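Local coordinates for sesquisabinene B synthase 2 (Santalum album, PDB 6A2A), which probably catalyses the metal-dependent cyclisation of farnesyl diphosphate to sesquisabinene B, as a plant terpene synthase of the Tpsb subfamily, at residues T230-E235 and Y244-F249; I220-R225 and S532-Q537; L93-E98 and M292-N297; R302-K307 and Y427-E432. One frame throughout, in Å; residues are numbered along the deposited sequence.

Contact 1: residues T230-E235 and Y244-F249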
# COMPACT_ATOMS: atom_id res chain seq x y z
N THR A 230 -8.73 16.77 -32.50
CA THR A 230 -8.46 17.79 -33.50
C THR A 230 -7.88 17.14 -34.76
O THR A 230 -8.29 17.49 -35.89
CB THR A 230 -7.53 18.87 -32.92
OG1 THR A 230 -8.24 19.55 -31.88
CG2 THR A 230 -7.08 19.88 -33.95
N TYR A 231 -6.91 16.23 -34.57
CA TYR A 231 -6.21 15.60 -35.70
C TYR A 231 -7.18 14.85 -36.63
O TYR A 231 -6.97 14.80 -37.86
CB TYR A 231 -5.19 14.59 -35.21
CG TYR A 231 -4.34 13.97 -36.27
CD1 TYR A 231 -3.72 14.75 -37.23
CD2 TYR A 231 -4.15 12.61 -36.31
CE1 TYR A 231 -2.91 14.17 -38.20
CE2 TYR A 231 -3.35 12.02 -37.26
CZ TYR A 231 -2.75 12.80 -38.23
OH TYR A 231 -1.96 12.20 -39.17
N GLU A 232 -8.15 14.20 -36.03
CA GLU A 232 -9.13 13.36 -36.75
C GLU A 232 -9.89 14.22 -37.76
O GLU A 232 -10.11 13.75 -38.88
CB GLU A 232 -10.06 12.63 -35.78
CG GLU A 232 -11.05 11.72 -36.50
CD GLU A 232 -11.77 10.70 -35.64
OE1 GLU A 232 -11.51 10.64 -34.45
OE2 GLU A 232 -12.61 9.95 -36.18
N GLU A 233 -10.16 15.47 -37.38
CA GLU A 233 -10.92 16.47 -38.18
C GLU A 233 -10.03 17.21 -39.20
O GLU A 233 -10.57 18.05 -39.93
CB GLU A 233 -11.56 17.51 -37.25
CG GLU A 233 -12.52 16.96 -36.21
CD GLU A 233 -12.61 17.69 -34.87
OE1 GLU A 233 -12.11 18.84 -34.76
OE2 GLU A 233 -13.17 17.10 -33.91
N GLU A 234 -8.72 16.97 -39.28
CA GLU A 234 -7.87 17.73 -40.18
C GLU A 234 -7.87 17.06 -41.56
O GLU A 234 -8.14 15.88 -41.68
CB GLU A 234 -6.45 17.88 -39.64
CG GLU A 234 -6.30 19.13 -38.79
CD GLU A 234 -4.94 19.28 -38.14
OE1 GLU A 234 -4.31 18.26 -37.86
OE2 GLU A 234 -4.53 20.45 -37.90
N GLU A 235 -7.45 17.82 -42.56
CA GLU A 235 -7.46 17.38 -43.95
C GLU A 235 -6.37 16.32 -44.20
O GLU A 235 -6.59 15.39 -44.96
CB GLU A 235 -7.30 18.59 -44.87
CG GLU A 235 -8.48 19.54 -44.78
CD GLU A 235 -8.39 20.80 -45.62
OE1 GLU A 235 -7.66 20.77 -46.64
OE2 GLU A 235 -9.04 21.81 -45.25
N TYR A 244 -3.33 4.24 -34.10
CA TYR A 244 -2.31 3.90 -33.11
C TYR A 244 -2.39 4.88 -31.91
O TYR A 244 -2.26 4.44 -30.76
CB TYR A 244 -0.90 3.93 -33.68
CG TYR A 244 0.16 3.54 -32.68
CD1 TYR A 244 0.13 2.32 -32.04
CD2 TYR A 244 1.13 4.44 -32.29
CE1 TYR A 244 1.05 1.99 -31.05
CE2 TYR A 244 2.07 4.12 -31.33
CZ TYR A 244 2.01 2.90 -30.69
OH TYR A 244 2.97 2.56 -29.78
N ALA A 245 -2.61 6.14 -32.19
CA ALA A 245 -2.69 7.20 -31.16
C ALA A 245 -3.82 6.92 -30.17
O ALA A 245 -3.63 7.02 -28.93
CB ALA A 245 -2.86 8.56 -31.79
N LYS A 246 -4.97 6.48 -30.67
CA LYS A 246 -6.10 6.15 -29.82
C LYS A 246 -5.82 4.87 -29.02
O LYS A 246 -6.19 4.76 -27.84
CB LYS A 246 -7.37 5.98 -30.66
CG LYS A 246 -7.82 7.25 -31.37
CD LYS A 246 -9.12 7.07 -32.12
CE LYS A 246 -9.60 8.36 -32.73
NZ LYS A 246 -10.81 8.12 -33.55
N LEU A 247 -5.19 3.88 -29.65
CA LEU A 247 -4.95 2.62 -28.99
C LEU A 247 -3.93 2.79 -27.85
O LEU A 247 -4.12 2.27 -26.74
CB LEU A 247 -4.44 1.65 -30.07
CG LEU A 247 -4.66 0.15 -29.87
CD1 LEU A 247 -6.10 -0.19 -29.58
CD2 LEU A 247 -4.22 -0.58 -31.14
N ASP A 248 -2.82 3.42 -28.17
CA ASP A 248 -1.76 3.68 -27.20
C ASP A 248 -2.31 4.56 -26.08
O ASP A 248 -1.96 4.32 -24.92
CB ASP A 248 -0.56 4.31 -27.82
CG ASP A 248 0.65 4.32 -26.89
OD1 ASP A 248 1.22 3.23 -26.63
OD2 ASP A 248 0.95 5.42 -26.35
N PHE A 249 -3.16 5.52 -26.42
CA PHE A 249 -3.78 6.34 -25.38
C PHE A 249 -4.51 5.46 -24.38
O PHE A 249 -4.28 5.56 -23.17
CB PHE A 249 -4.75 7.37 -25.95
CG PHE A 249 -5.09 8.42 -24.92
CD1 PHE A 249 -6.09 8.20 -24.01
CD2 PHE A 249 -4.32 9.56 -24.81
CE1 PHE A 249 -6.34 9.13 -23.01
CE2 PHE A 249 -4.60 10.50 -23.83
CZ PHE A 249 -5.59 10.27 -22.93
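Lys246 NZ donates a hydrogen bond of 2.8 Å to Glu232 OE1, a salt bridge, and these residues are the one pair that meets between 230-235 and 244-249. The ammonium group approaches the carboxylate from above its plane, about 47° out of it, and favours one oxygen: Glu232 OE2 stays 3.7 Å from Lys246 NZ. Behind the nitrogen, Lys246 CE lies 3.4 Å from Glu232 OE1. The two side chains cross at about a right angle. Glu232 reaches out because its CG stands anti to the backbone N (chi1 -178°) and the chain runs on extended; Lys246 starts differently, with CG anti to the carbonyl carbon, but its chain is also extended beyond CG. Such reach is needed, since the nearest CA atoms, those of Glu232 and Lys246, are 10.4 Å apart. An alanine in place of Lys246 is likely to leave the Glu232 carboxylate without its positive mate and to remove the direct link between 230-235 and 244-249. Apolar neighbours flank the pair, with Lys246 against Ile228 and Glu232 against Leu242. Glu232 is exposed, so solvent probably weakens the ionic attraction. The arrangement is a surface salt bridge between two helices consecutive in the chain, 220-232 and 239-270, in an all-alpha terpene synthase fold.

Contact 2: residues I220-R225 and S532-Q537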
# COMPACT_ATOMS: atom_id res chain seq x y z
N ILE A 220 2.15 17.39 -22.08
CA ILE A 220 2.13 16.34 -23.18
C ILE A 220 0.82 15.55 -23.13
O ILE A 220 0.16 15.43 -24.15
CB ILE A 220 3.32 15.39 -23.11
CG1 ILE A 220 4.62 16.18 -23.28
CG2 ILE A 220 3.25 14.33 -24.20
CD1 ILE A 220 5.87 15.41 -22.84
N ARG A 221 0.42 15.08 -21.97
CA ARG A 221 -0.60 14.04 -21.89
C ARG A 221 -1.98 14.63 -22.15
O ARG A 221 -2.78 14.02 -22.88
CB ARG A 221 -0.59 13.31 -20.55
CG ARG A 221 -1.58 12.14 -20.50
CD ARG A 221 -1.25 11.09 -21.55
NE ARG A 221 -2.14 9.96 -21.36
CZ ARG A 221 -2.20 8.88 -22.16
NH1 ARG A 221 -1.37 8.76 -23.20
NH2 ARG A 221 -3.13 7.98 -21.91
N TYR A 222 -2.27 15.79 -21.56
CA TYR A 222 -3.57 16.41 -21.76
C TYR A 222 -3.66 16.98 -23.18
O TYR A 222 -4.75 16.97 -23.74
CB TYR A 222 -3.87 17.47 -20.71
CG TYR A 222 -4.02 16.90 -19.33
CD1 TYR A 222 -2.91 16.74 -18.50
CD2 TYR A 222 -5.25 16.52 -18.83
CE1 TYR A 222 -3.03 16.15 -17.25
CE2 TYR A 222 -5.37 15.95 -17.58
CZ TYR A 222 -4.26 15.76 -16.78
OH TYR A 222 -4.34 15.21 -15.53
N GLU A 223 -2.53 17.44 -23.74
CA GLU A 223 -2.53 17.89 -25.15
C GLU A 223 -2.82 16.70 -26.07
O GLU A 223 -3.51 16.90 -27.11
CB GLU A 223 -1.19 18.55 -25.53
CG GLU A 223 -1.18 19.13 -26.94
CD GLU A 223 -2.19 20.22 -27.23
OE1 GLU A 223 -2.90 20.75 -26.31
OE2 GLU A 223 -2.37 20.49 -28.49
N ALA A 224 -2.32 15.55 -25.75
CA ALA A 224 -2.50 14.37 -26.61
C ALA A 224 -4.01 14.07 -26.75
O ALA A 224 -4.49 13.78 -27.87
CB ALA A 224 -1.76 13.18 -26.09
N ARG A 225 -4.72 14.12 -25.65
CA ARG A 225 -6.14 13.79 -25.73
C ARG A 225 -6.92 14.83 -26.54
O ARG A 225 -7.87 14.46 -27.27
CB ARG A 225 -6.79 13.71 -24.35
CG ARG A 225 -8.23 13.23 -24.40
CD ARG A 225 -8.36 11.82 -24.91
NE ARG A 225 -9.79 11.50 -25.17
CZ ARG A 225 -10.46 11.78 -26.29
NH1 ARG A 225 -9.88 12.47 -27.26
NH2 ARG A 225 -11.70 11.31 -26.47
N SER A 532 1.69 23.67 -14.36
CA SER A 532 1.20 24.87 -13.72
C SER A 532 0.40 25.74 -14.70
O SER A 532 -0.66 26.26 -14.35
CB SER A 532 2.35 25.65 -13.08
OG SER A 532 2.91 24.84 -12.06
N HIS A 533 0.91 25.89 -15.89
CA HIS A 533 0.19 26.70 -16.87
C HIS A 533 -1.18 26.08 -17.13
O HIS A 533 -2.18 26.84 -17.21
CB HIS A 533 0.88 26.76 -18.26
CG HIS A 533 2.07 27.65 -18.36
ND1 HIS A 533 1.99 28.99 -18.22
CD2 HIS A 533 3.37 27.35 -18.57
CE1 HIS A 533 3.18 29.51 -18.41
NE2 HIS A 533 4.04 28.53 -18.58
N PHE A 534 -1.21 24.75 -17.25
CA PHE A 534 -2.43 24.09 -17.67
C PHE A 534 -3.47 24.14 -16.56
O PHE A 534 -4.69 24.37 -16.83
CB PHE A 534 -2.14 22.65 -18.06
CG PHE A 534 -3.35 21.96 -18.62
CD1 PHE A 534 -3.93 22.41 -19.79
CD2 PHE A 534 -3.80 20.81 -18.02
CE1 PHE A 534 -4.99 21.72 -20.35
CE2 PHE A 534 -4.87 20.12 -18.57
CZ PHE A 534 -5.44 20.59 -19.74
N PHE A 535 -3.03 23.95 -15.32
CA PHE A 535 -3.97 23.81 -14.20
C PHE A 535 -4.30 25.15 -13.53
O PHE A 535 -5.21 25.20 -12.66
CB PHE A 535 -3.47 22.75 -13.19
CG PHE A 535 -3.71 21.35 -13.66
CD1 PHE A 535 -5.01 20.86 -13.80
CD2 PHE A 535 -2.66 20.56 -14.10
CE1 PHE A 535 -5.24 19.60 -14.33
CE2 PHE A 535 -2.88 19.30 -14.62
CZ PHE A 535 -4.17 18.81 -14.70
N TYR A 536 -3.60 26.22 -13.84
CA TYR A 536 -3.94 27.57 -13.29
C TYR A 536 -4.23 28.58 -14.42
O TYR A 536 -3.82 29.71 -14.38
CB TYR A 536 -2.81 27.99 -12.34
CG TYR A 536 -2.53 26.94 -11.29
CD1 TYR A 536 -3.44 26.65 -10.28
CD2 TYR A 536 -1.34 26.25 -11.28
CE1 TYR A 536 -3.18 25.67 -9.33
CE2 TYR A 536 -1.06 25.27 -10.35
CZ TYR A 536 -2.00 24.95 -9.39
OH TYR A 536 -1.68 23.97 -8.48
N GLN A 537 -4.92 28.16 -15.47
CA GLN A 537 -5.28 29.10 -16.48
C GLN A 537 -6.14 30.22 -15.87
O GLN A 537 -7.02 29.98 -15.03
CB GLN A 537 -5.99 28.39 -17.63
CG GLN A 537 -5.04 27.49 -18.40
CD GLN A 537 -5.73 26.76 -19.52
OE1 GLN A 537 -6.11 27.38 -20.51
NE2 GLN A 537 -5.81 25.44 -19.39
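Tyr222 carries CG anti to its carbonyl carbon (chi1 -66°), while Phe534 turns CG anti to the backbone N (chi1 -175°), and these settings bring the two rings together. Phe534 comes in obliquely, with CE2 3.4 Å from Tyr222 CG and 3.5 Å from Tyr222 CB; its CD2 lies over one face of the tyrosine. Phe535, from the next position of the same helix, meets the far end of that ring. Its edge is directed at the Tyr222 face in a T-shaped pair, planes at 90° and ring centroids 5.4 Å apart, and Phe535 CZ is 3.7 Å from Tyr222 CZ. The two phenylalanines also pack on each other, Phe534 CD2 standing over the rim of the Phe535 ring. The phenol hydroxyl is hydrogen-bonded to Met287 O, which gives the buried polar end a partner and helps fix the ring. Gln537 NE2 makes a nearly straight 3.0 Å hydrogen bond to Phe534 O, on a lone pair in the carbonyl plane. The result is a buried aromatic cluster joining helix 220-232 to the end of helix 521-535, with Phe535 about 8 Å, between side chains, from Asn460, a magnesium ligand of this enzyme, with no metal bound to this chain.

Contact 3: residues L93-E98 and M292-N297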
# COMPACT_ATOMS: atom_id res chain seq x y z
N LEU A 93 2.96 10.65 -28.58
CA LEU A 93 3.67 9.44 -28.93
C LEU A 93 5.17 9.51 -29.08
O LEU A 93 5.77 8.54 -29.33
CB LEU A 93 3.09 8.87 -30.22
CG LEU A 93 1.62 8.55 -30.25
CD1 LEU A 93 1.14 8.33 -31.67
CD2 LEU A 93 1.31 7.37 -29.38
N LYS A 94 5.75 10.67 -28.92
CA LYS A 94 7.20 10.76 -29.08
C LYS A 94 7.91 9.72 -28.19
O LYS A 94 8.97 9.19 -28.58
CB LYS A 94 7.71 12.17 -28.81
CG LYS A 94 9.13 12.42 -29.29
CD LYS A 94 9.54 13.86 -29.43
CE LYS A 94 10.11 14.45 -28.16
NZ LYS A 94 11.47 13.93 -27.90
N TYR A 95 7.39 9.43 -26.99
CA TYR A 95 8.08 8.51 -26.06
C TYR A 95 8.18 7.10 -26.65
O TYR A 95 9.07 6.32 -26.24
CB TYR A 95 7.39 8.47 -24.68
CG TYR A 95 6.15 7.60 -24.64
CD1 TYR A 95 4.97 7.98 -25.26
CD2 TYR A 95 6.18 6.36 -24.03
CE1 TYR A 95 3.86 7.14 -25.26
CE2 TYR A 95 5.07 5.55 -23.98
CZ TYR A 95 3.93 5.92 -24.64
OH TYR A 95 2.86 5.08 -24.58
N GLN A 96 7.29 6.75 -27.59
CA GLN A 96 7.38 5.46 -28.28
C GLN A 96 8.34 5.48 -29.49
O GLN A 96 8.68 4.39 -29.96
CB GLN A 96 6.00 5.00 -28.78
CG GLN A 96 4.98 4.63 -27.72
CD GLN A 96 5.20 3.26 -27.13
OE1 GLN A 96 6.31 2.75 -27.16
NE2 GLN A 96 4.17 2.71 -26.52
N PHE A 97 8.81 6.61 -29.95
CA PHE A 97 9.52 6.72 -31.25
C PHE A 97 10.72 7.63 -31.08
O PHE A 97 11.07 8.32 -31.98
CB PHE A 97 8.57 7.20 -32.35
CG PHE A 97 7.40 6.28 -32.56
CD1 PHE A 97 7.56 5.00 -33.09
CD2 PHE A 97 6.11 6.69 -32.25
CE1 PHE A 97 6.49 4.14 -33.24
CE2 PHE A 97 5.04 5.83 -32.43
CZ PHE A 97 5.22 4.56 -32.94
N GLU A 98 11.40 7.61 -29.92
CA GLU A 98 12.38 8.63 -29.64
C GLU A 98 13.56 8.55 -30.65
O GLU A 98 14.02 9.57 -31.15
CB GLU A 98 12.93 8.48 -28.22
CG GLU A 98 11.92 8.82 -27.14
CD GLU A 98 11.64 10.29 -26.91
OE1 GLU A 98 12.18 11.16 -27.64
OE2 GLU A 98 10.82 10.59 -26.00
N MET A 292 3.31 16.19 -15.11
CA MET A 292 4.73 16.14 -14.82
C MET A 292 5.37 14.94 -15.53
O MET A 292 6.44 15.10 -16.08
CB MET A 292 5.01 16.04 -13.30
CG MET A 292 6.45 15.91 -12.96
SD MET A 292 6.61 15.73 -11.12
CE MET A 292 8.38 15.80 -10.98
N LEU A 293 4.74 13.77 -15.49
CA LEU A 293 5.31 12.57 -16.12
C LEU A 293 4.13 11.61 -16.32
O LEU A 293 3.41 11.30 -15.39
CB LEU A 293 6.47 11.97 -15.29
CG LEU A 293 6.16 11.24 -13.98
CD1 LEU A 293 7.40 10.70 -13.31
CD2 LEU A 293 5.42 12.11 -12.95
N PHE A 294 3.91 11.19 -17.59
CA PHE A 294 2.78 10.33 -17.89
C PHE A 294 3.23 8.90 -18.27
O PHE A 294 2.40 7.97 -18.25
CB PHE A 294 1.93 10.93 -19.02
CG PHE A 294 2.61 10.78 -20.36
CD1 PHE A 294 2.48 9.62 -21.08
CD2 PHE A 294 3.41 11.79 -20.86
CE1 PHE A 294 3.14 9.48 -22.30
CE2 PHE A 294 4.15 11.61 -22.03
CZ PHE A 294 3.96 10.47 -22.76
N GLU A 295 4.50 8.70 -18.64
CA GLU A 295 4.92 7.43 -19.22
C GLU A 295 4.70 6.25 -18.26
O GLU A 295 5.05 6.27 -17.08
CB GLU A 295 6.38 7.47 -19.66
CG GLU A 295 6.68 8.56 -20.66
CD GLU A 295 6.98 9.98 -20.20
OE1 GLU A 295 6.54 10.41 -19.10
OE2 GLU A 295 7.54 10.71 -21.04
N PRO A 296 4.14 5.16 -18.78
CA PRO A 296 3.99 3.98 -17.99
C PRO A 296 5.26 3.52 -17.26
O PRO A 296 5.14 3.05 -16.08
CB PRO A 296 3.59 2.90 -18.98
CG PRO A 296 2.90 3.65 -20.06
CD PRO A 296 3.48 5.03 -20.08
N ASN A 297 6.43 3.64 -17.88
CA ASN A 297 7.61 3.03 -17.28
C ASN A 297 8.08 3.84 -16.06
O ASN A 297 9.03 3.44 -15.40
CB ASN A 297 8.76 2.86 -18.26
CG ASN A 297 8.58 1.64 -19.15
OD1 ASN A 297 7.80 0.74 -18.86
ND2 ASN A 297 9.31 1.62 -20.25
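The ring of Tyr95 presents its face to the edge of Phe294, a T-shaped aromatic pair that joins a loop of the N-terminal terpene synthase domain to one of the metal-binding domain. The planes stand at 90° and the ring centroids are 5.2 Å apart. Phe294 touches with its CE1-CZ edge over the rim of the tyrosine: CZ comes within 3.7 Å of Tyr95 CD1, and CE1 is 3.8 Å from Tyr95 CE1. With CG between the backbone N and the carbonyl carbon in both residues (chi1 79° for Tyr95, 74° for Phe294), the Tyr95 face and the Phe294 edge are turned to one another. On its opposite face Tyr95 is covered by Gln96 CG. Glu295 runs past it the other way, CG 4.1 Å from Tyr95 CD2, and Pro296 CD lies 4.2 Å from Tyr95 CE2. Tyr95 OH is hydrogen-bonded to Asp248 OD2 of helix 239-270, which ties the loop to a third element. A serine in place of Tyr95 would probably open a gap beside the Phe294 edge and leave Asp248 without its phenol partner. Each segment also has a polar link of its own. Lys94 NZ makes a 2.9 Å salt bridge to Glu98 OE1, at the start of helix 98-110, on its syn lone pair, while Glu295 bends at chi2 to lay its carboxylate carbon over the rim of the Phe294 ring, where Glu295 OE1 takes a weak 3.1 Å hydrogen bond from Phe294 N.

Contact 4: residues R302-K307 and Y427-E432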
# COMPACT_ATOMS: atom_id res chain seq x y z
N ARG A 302 5.95 8.23 -10.44
CA ARG A 302 4.74 9.06 -10.52
C ARG A 302 3.84 8.85 -9.30
O ARG A 302 3.30 9.85 -8.76
CB ARG A 302 3.99 8.72 -11.81
CG ARG A 302 2.62 9.34 -11.89
CD ARG A 302 2.02 9.34 -13.29
NE ARG A 302 1.96 7.99 -13.90
CZ ARG A 302 2.88 7.50 -14.76
NH1 ARG A 302 3.86 8.25 -15.27
NH2 ARG A 302 2.79 6.23 -15.12
N GLU A 303 3.66 7.61 -8.84
CA GLU A 303 2.85 7.38 -7.62
C GLU A 303 3.47 8.15 -6.42
O GLU A 303 2.76 8.74 -5.61
CB GLU A 303 2.69 5.89 -7.35
CG GLU A 303 1.68 5.23 -8.27
CD GLU A 303 1.53 3.71 -8.08
OE1 GLU A 303 1.40 3.27 -6.93
OE2 GLU A 303 1.51 2.97 -9.10
N MET A 304 4.80 8.09 -6.27
CA MET A 304 5.42 8.68 -5.13
C MET A 304 5.28 10.20 -5.25
O MET A 304 5.02 10.90 -4.22
CB MET A 304 6.86 8.22 -4.95
CG MET A 304 6.96 6.80 -4.37
SD MET A 304 8.66 6.28 -4.13
CE MET A 304 9.03 5.63 -5.77
N GLU A 305 5.41 10.75 -6.46
CA GLU A 305 5.32 12.22 -6.57
C GLU A 305 3.87 12.64 -6.24
O GLU A 305 3.65 13.69 -5.68
CB GLU A 305 5.68 12.70 -7.98
CG GLU A 305 7.14 12.50 -8.38
CD GLU A 305 8.12 13.34 -7.60
OE1 GLU A 305 7.97 14.56 -7.57
OE2 GLU A 305 9.05 12.76 -7.02
N ALA A 306 2.90 11.84 -6.66
CA ALA A 306 1.48 12.10 -6.40
C ALA A 306 1.23 12.06 -4.89
O ALA A 306 0.48 12.91 -4.36
CB ALA A 306 0.62 11.10 -7.15
N LYS A 307 1.86 11.14 -4.17
CA LYS A 307 1.68 11.11 -2.70
C LYS A 307 2.24 12.39 -2.07
O LYS A 307 1.57 13.03 -1.25
CB LYS A 307 2.38 9.91 -2.07
CG LYS A 307 1.81 8.55 -2.41
CD LYS A 307 2.55 7.46 -1.65
CE LYS A 307 1.93 6.09 -1.82
NZ LYS A 307 2.70 5.10 -1.02
N TYR A 427 14.38 13.73 -8.51
CA TYR A 427 15.80 13.52 -8.83
C TYR A 427 16.36 12.35 -8.01
O TYR A 427 17.02 11.42 -8.55
CB TYR A 427 16.58 14.80 -8.60
CG TYR A 427 18.06 14.67 -8.87
CD1 TYR A 427 18.58 14.96 -10.12
CD2 TYR A 427 18.95 14.40 -7.84
CE1 TYR A 427 19.94 14.91 -10.37
CE2 TYR A 427 20.33 14.36 -8.07
CZ TYR A 427 20.82 14.60 -9.34
OH TYR A 427 22.18 14.57 -9.52
N LEU A 428 16.11 12.38 -6.68
CA LEU A 428 16.47 11.27 -5.80
C LEU A 428 16.04 9.91 -6.36
O LEU A 428 16.82 8.90 -6.30
CB LEU A 428 15.79 11.48 -4.44
CG LEU A 428 15.77 10.27 -3.52
CD1 LEU A 428 17.14 9.93 -3.00
CD2 LEU A 428 14.82 10.49 -2.35
N LEU A 429 14.84 9.84 -6.89
CA LEU A 429 14.23 8.57 -7.29
C LEU A 429 14.66 8.12 -8.69
O LEU A 429 14.33 6.96 -9.04
CB LEU A 429 12.70 8.72 -7.27
CG LEU A 429 12.11 8.98 -5.88
CD1 LEU A 429 10.62 9.23 -5.99
CD2 LEU A 429 12.36 7.81 -4.95
N THR A 430 15.29 8.99 -9.47
CA THR A 430 15.62 8.63 -10.88
C THR A 430 17.09 8.78 -11.23
O THR A 430 17.51 8.09 -12.20
CB THR A 430 14.81 9.46 -11.87
OG1 THR A 430 15.10 10.86 -11.67
CG2 THR A 430 13.34 9.16 -11.72
N VAL A 431 17.85 9.68 -10.61
CA VAL A 431 19.28 9.89 -10.97
C VAL A 431 20.07 8.56 -10.84
O VAL A 431 19.83 7.75 -9.96
CB VAL A 431 19.95 10.98 -10.11
CG1 VAL A 431 20.25 10.49 -8.69
CG2 VAL A 431 21.20 11.52 -10.79
N GLU A 432 20.98 8.31 -11.79
CA GLU A 432 21.87 7.13 -11.62
C GLU A 432 22.87 7.43 -10.50
O GLU A 432 23.43 8.51 -10.45
CB GLU A 432 22.62 6.83 -12.93
CG GLU A 432 21.75 6.22 -14.02
CD GLU A 432 20.82 5.07 -13.62
OE1 GLU A 432 19.58 5.21 -13.78
OE2 GLU A 432 21.32 4.02 -13.15
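Leu429 points its two methyl groups at the side chain of Met304, and the pair makes most of this buried contact. CD1 is the busier branch: it lies 3.9 Å from Met304 CE and 4.0 Å from Met304 CB, so it touches both ends of the methionine chain. Both methyls meet the thioether end, Leu429 CD2 at 4.1 Å from Met304 SD. The methionine can do this because it runs straight as far as the sulfur and then bends (chi3 -86°), which swings CE round toward the leucine. Leu429 CD1 has a second neighbour in Glu305 OE2, 4.0 Å away, a carboxylate oxygen in van der Waals contact with a methyl group. Glu305 brings its end there by bending at chi2 (-67°), and the two chains pass in opposite directions. A second shell holds these groups in place. Trp367 of helix 348-372 lies against both Met304 and Leu429, with Ile364 also against Met304, while Leu422, Thr425 and Ser426 of helix 419-430 pack round Glu305. Near the end of that helix Tyr427 O accepts from both Thr430 N and Val431 N, and Val431 CB sits over the centre of the Tyr427 ring, so the turn carrying Leu429 is closed by two bonds to one carbonyl. With no hydrogen bond or ion pair between them, segments 302-307 and 427-432 meet through van der Waals packing, and burial of the Glu305 carboxylate next to a leucine methyl may raise its pKa, though Thr425 and Ser426 also lie against the side chain.

Contacts 2 and 4 are buried, contact 3 is partly so, and contact 1 lies at the surface; the chemistry follows, from an ion pair outside to aromatic and aliphatic packing within. Contacts 1 and 2 share helix 220-232, and Phe249 O, in contact 1, accepts a probable hydrogen bond from Arg221 NH2 in contact 2. Helix 239-270 also ties contact 1 to contact 3, Asp248 accepting a probable hydrogen bond from Gln96 NE2 as well. Phe294 of contact 3 packs against Ile220 and Arg221. Contact 4 is joined to contact 3 through Arg302 NH1, which reaches Leu293 O and Glu295 O in probable hydrogen bonds, but does not touch contacts 1 or 2.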